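Local atomic coordinates of ORF48 (PDB entry 3U6X), a protein that probably serves, as a baseplate upper protein with an immunoglobulin-like domain, in building the host-adhesion baseplate of Lactococcus phage TP901-1. Residues T78-K83 with V87-M92. Numbering follows the deposited sequence.
Sequences TLLVIK and VLCFKM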
ATOM      1  N   THR V  78      -7.616 -41.316  21.051  1.00 62.88           N
ATOM      2  CA  THR V  78      -7.734 -42.755  20.802  1.00 60.37           C
ATOM      3  C   THR V  78      -7.225 -43.690  21.899  1.00 58.31           C
ATOM      4  O   THR V  78      -6.133 -43.505  22.421  1.00 58.04           O
ATOM      5  CB  THR V  78      -7.361 -43.183  19.371  1.00 69.52           C
ATOM      6  OG1 THR V  78      -6.709 -44.454  19.393  1.00 73.45           O
ATOM      7  CG2 THR V  78      -6.507 -42.196  18.649  1.00 66.56           C
ATOM      8  N   LEU V  79      -8.035 -44.695  22.228  1.00 50.54           N
ATOM      9  CA  LEU V  79      -7.729 -45.763  23.179  1.00 48.67           C
ATOM     10  C   LEU V  79      -7.933 -47.071  22.424  1.00 49.83           C
ATOM     11  O   LEU V  79      -8.915 -47.219  21.677  1.00 48.67           O
ATOM     12  CB  LEU V  79      -8.670 -45.717  24.396  1.00 48.42           C
ATOM     13  CG  LEU V  79      -8.446 -46.774  25.506  1.00 53.02           C
ATOM     14  CD1 LEU V  79      -8.666 -46.186  26.852  1.00 53.07           C
ATOM     15  CD2 LEU V  79      -9.344 -47.976  25.346  1.00 55.21           C
ATOM     16  N   LEU V  80      -6.996 -48.000  22.609  1.00 45.10           N
ATOM     17  CA  LEU V  80      -7.067 -49.334  22.017  1.00 44.50           C
ATOM     18  C   LEU V  80      -7.118 -50.376  23.118  1.00 48.57           C
ATOM     19  O   LEU V  80      -6.594 -50.147  24.202  1.00 47.84           O
ATOM     20  CB  LEU V  80      -5.824 -49.648  21.157  1.00 44.06           C
ATOM     21  CG  LEU V  80      -5.464 -48.756  19.985  1.00 48.07           C
ATOM     22  CD1 LEU V  80      -4.187 -49.237  19.352  1.00 48.11           C
ATOM     23  CD2 LEU V  80      -6.554 -48.720  18.942  1.00 49.40           C
ATOM     24  N   VAL V  81      -7.705 -51.536  22.803  1.00 45.15           N
ATOM     25  CA  VAL V  81      -7.675 -52.736  23.617  1.00 43.98           C
ATOM     26  C   VAL V  81      -7.074 -53.750  22.650  1.00 47.37           C
ATOM     27  O   VAL V  81      -7.614 -53.953  21.562  1.00 45.24           O
ATOM     28  CB  VAL V  81      -9.047 -53.178  24.165  1.00 46.97           C
ATOM     29  CG1 VAL V  81      -8.892 -54.443  24.997  1.00 46.12           C
ATOM     30  CG2 VAL V  81      -9.705 -52.057  24.980  1.00 46.64           C
ATOM     31  N   ILE V  82      -5.905 -54.299  22.997  1.00 45.65           N
ATOM     32  CA  ILE V  82      -5.201 -55.293  22.171  1.00 45.97           C
ATOM     33  C   ILE V  82      -5.081 -56.648  22.894  1.00 53.50           C
ATOM     34  O   ILE V  82      -4.570 -56.707  24.011  1.00 54.01           O
ATOM     35  CB  ILE V  82      -3.820 -54.782  21.678  1.00 48.14           C
ATOM     36  CG1 ILE V  82      -3.913 -53.355  21.115  1.00 48.21           C
ATOM     37  CG2 ILE V  82      -3.200 -55.739  20.655  1.00 48.01           C
ATOM     38  CD1 ILE V  82      -2.580 -52.626  20.814  1.00 50.44           C
ATOM     39  N   LYS V  83      -5.584 -57.719  22.254  1.00 51.75           N
ATOM     40  CA  LYS V  83      -5.489 -59.098  22.711  1.00 52.41           C
ATOM     41  C   LYS V  83      -4.916 -59.859  21.522  1.00 58.32           C
ATOM     42  O   LYS V  83      -5.657 -60.247  20.619  1.00 58.75           O
ATOM     43  CB  LYS V  83      -6.852 -59.658  23.176  1.00 55.14           C
ATOM     44  CG  LYS V  83      -6.760 -61.021  23.866  1.00 70.78           C
ATOM     45  CD  LYS V  83      -8.113 -61.518  24.356  1.00 84.99           C
ATOM     46  CE  LYS V  83      -8.270 -63.020  24.210  1.00102.28           C
ATOM     47  NZ  LYS V  83      -8.390 -63.452  22.784  1.00114.98           N
ATOM     48  N   VAL V  87      -7.792 -56.199  17.834  1.00 44.24           N
ATOM     49  CA  VAL V  87      -7.852 -54.833  18.355  1.00 42.45           C
ATOM     50  C   VAL V  87      -9.301 -54.335  18.378  1.00 44.67           C
ATOM     51  O   VAL V  87     -10.062 -54.592  17.448  1.00 43.73           O
ATOM     52  CB  VAL V  87      -6.922 -53.846  17.577  1.00 45.76           C
ATOM     53  CG1 VAL V  87      -7.009 -52.429  18.146  1.00 45.32           C
ATOM     54  CG2 VAL V  87      -5.467 -54.313  17.557  1.00 45.36           C
ATOM     55  N   LEU V  88      -9.671 -53.657  19.476  1.00 41.02           N
ATOM     56  CA  LEU V  88     -10.917 -52.929  19.703  1.00 40.66           C
ATOM     57  C   LEU V  88     -10.482 -51.434  19.850  1.00 45.61           C
ATOM     58  O   LEU V  88      -9.761 -51.066  20.784  1.00 45.77           O
ATOM     59  CB  LEU V  88     -11.670 -53.447  20.941  1.00 40.34           C
ATOM     60  CG  LEU V  88     -13.121 -52.957  21.112  1.00 44.64           C
ATOM     61  CD1 LEU V  88     -14.044 -53.490  19.989  1.00 44.05           C
ATOM     62  CD2 LEU V  88     -13.667 -53.367  22.471  1.00 46.94           C
ATOM     63  N   CYS V  89     -10.825 -50.622  18.845  1.00 42.03           N
ATOM     64  CA  CYS V  89     -10.413 -49.224  18.723  1.00 41.65           C
ATOM     65  C   CYS V  89     -11.513 -48.245  19.102  1.00 44.79           C
ATOM     66  O   CYS V  89     -12.618 -48.312  18.558  1.00 43.85           O
ATOM     67  CB  CYS V  89      -9.898 -48.984  17.305  1.00 42.14           C
ATOM     68  SG  CYS V  89      -9.409 -47.282  16.942  1.00 46.02           S
ATOM     69  N   PHE V  90     -11.192 -47.307  20.011  1.00 40.98           N
ATOM     70  CA  PHE V  90     -12.116 -46.273  20.473  1.00 40.41           C
ATOM     71  C   PHE V  90     -11.614 -44.932  19.979  1.00 44.68           C
ATOM     72  O   PHE V  90     -10.502 -44.542  20.324  1.00 44.16           O
ATOM     73  CB  PHE V  90     -12.240 -46.274  22.014  1.00 41.90           C
ATOM     74  CG  PHE V  90     -12.823 -47.534  22.621  1.00 43.27           C
ATOM     75  CD1 PHE V  90     -14.164 -47.596  22.983  1.00 45.45           C
ATOM     76  CD2 PHE V  90     -12.020 -48.647  22.860  1.00 45.85           C
ATOM     77  CE1 PHE V  90     -14.698 -48.755  23.546  1.00 46.75           C
ATOM     78  CE2 PHE V  90     -12.551 -49.811  23.432  1.00 48.99           C
ATOM     79  CZ  PHE V  90     -13.889 -49.856  23.777  1.00 46.86           C
ATOM     80  N   LYS V  91     -12.398 -44.250  19.125  1.00 41.74           N
ATOM     81  CA  LYS V  91     -12.012 -42.942  18.587  1.00 41.80           C
ATOM     82  C   LYS V  91     -12.971 -41.896  19.094  1.00 48.28           C
ATOM     83  O   LYS V  91     -14.170 -41.989  18.848  1.00 48.68           O
ATOM     84  CB  LYS V  91     -11.959 -42.930  17.039  1.00 43.61           C
ATOM     85  CG  LYS V  91     -10.762 -43.651  16.389  1.00 52.32           C
ATOM     86  CD  LYS V  91      -9.455 -42.907  16.558  1.00 65.60           C
ATOM     87  CE  LYS V  91      -8.454 -43.027  15.435  1.00 74.12           C
ATOM     88  NZ  LYS V  91      -7.991 -44.411  15.195  1.00 81.59           N
ATOM     89  N   MET V  92     -12.460 -40.935  19.855  1.00 46.09           N
ATOM     90  CA  MET V  92     -13.265 -39.847  20.387  1.00 46.39           C
ATOM     91  C   MET V  92     -13.146 -38.612  19.490  1.00 49.89           C
ATOM     92  O   MET V  92     -12.069 -38.276  18.994  1.00 47.92           O
ATOM     93  CB  MET V  92     -12.828 -39.521  21.815  1.00 49.36           C
ATOM     94  CG  MET V  92     -13.690 -38.474  22.489  1.00 54.05           C
ATOM     95  SD  MET V  92     -13.993 -38.857  24.212  1.00 59.85           S
ATOM     96  CE  MET V  92     -12.502 -38.498  24.823  1.00 57.09           C
TER
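Leu79 and Phe90 exchange both of their backbone hydrogen bonds, as do Val81 and Leu88, joining strands 78-83 and 87-92 into a regular antiparallel hairpin whose axes run at 172° and approach to 4.7 Å. Within the first pair the bond from Phe90 N to Leu79 O is 2.8 Å long and nearly follows the carbonyl direction, whereas Leu79 N meets Phe90 O at 3.1 Å, within the carbonyl plane. Thr78–Lys91, Leu80–Cys89 and Ile82–Val87 form the alternating non-hydrogen-bonded pairs; from these, CA-H groups point at carbonyls of the adjacent hydrogen-bonded pairs, as Val87 CA does to Val81 O.

Leu79, Val81, Leu88 and Phe90 project from one face of the sheet. Leu79 runs alongside the Phe90 ring, its CD2 3.7 Å from CD2 of the phenylalanine. The ring turns its CD2-CE2 edge toward the neighbouring strand, with Leu79 O in its plane and Val81 CG2 near that plane, 3.9 Å from CE2. From the other face rise Thr78, Leu80, Ile82, Val87, Cys89 and Lys91. Here Leu80 reaches across the strands: its CG stands anti to the carbonyl carbon (chi1 -58°), and CD2 settles against Cys89 CB at 3.7 Å and Val87 CG1 at 3.8 Å. A turn at chi2 (-72°) folds Lys91 back so that its CD lies alongside Thr78, 3.5 Å from CB.

The hairpin lies near the centre of the chain, inserted between strand 70-74, outermost in this chain, which bonds to Leu80 and Ile82, and strand 16-22, which bonds to Val87, Cys89 and Lys91. Phe90 stacks on Phe4 and Leu79 packs on Leu6, so the Leu79–Phe90 end of that face packs against strand 3-8, while Thr78, Leu80, Ile82 and Val87 pack against a chain of another protein.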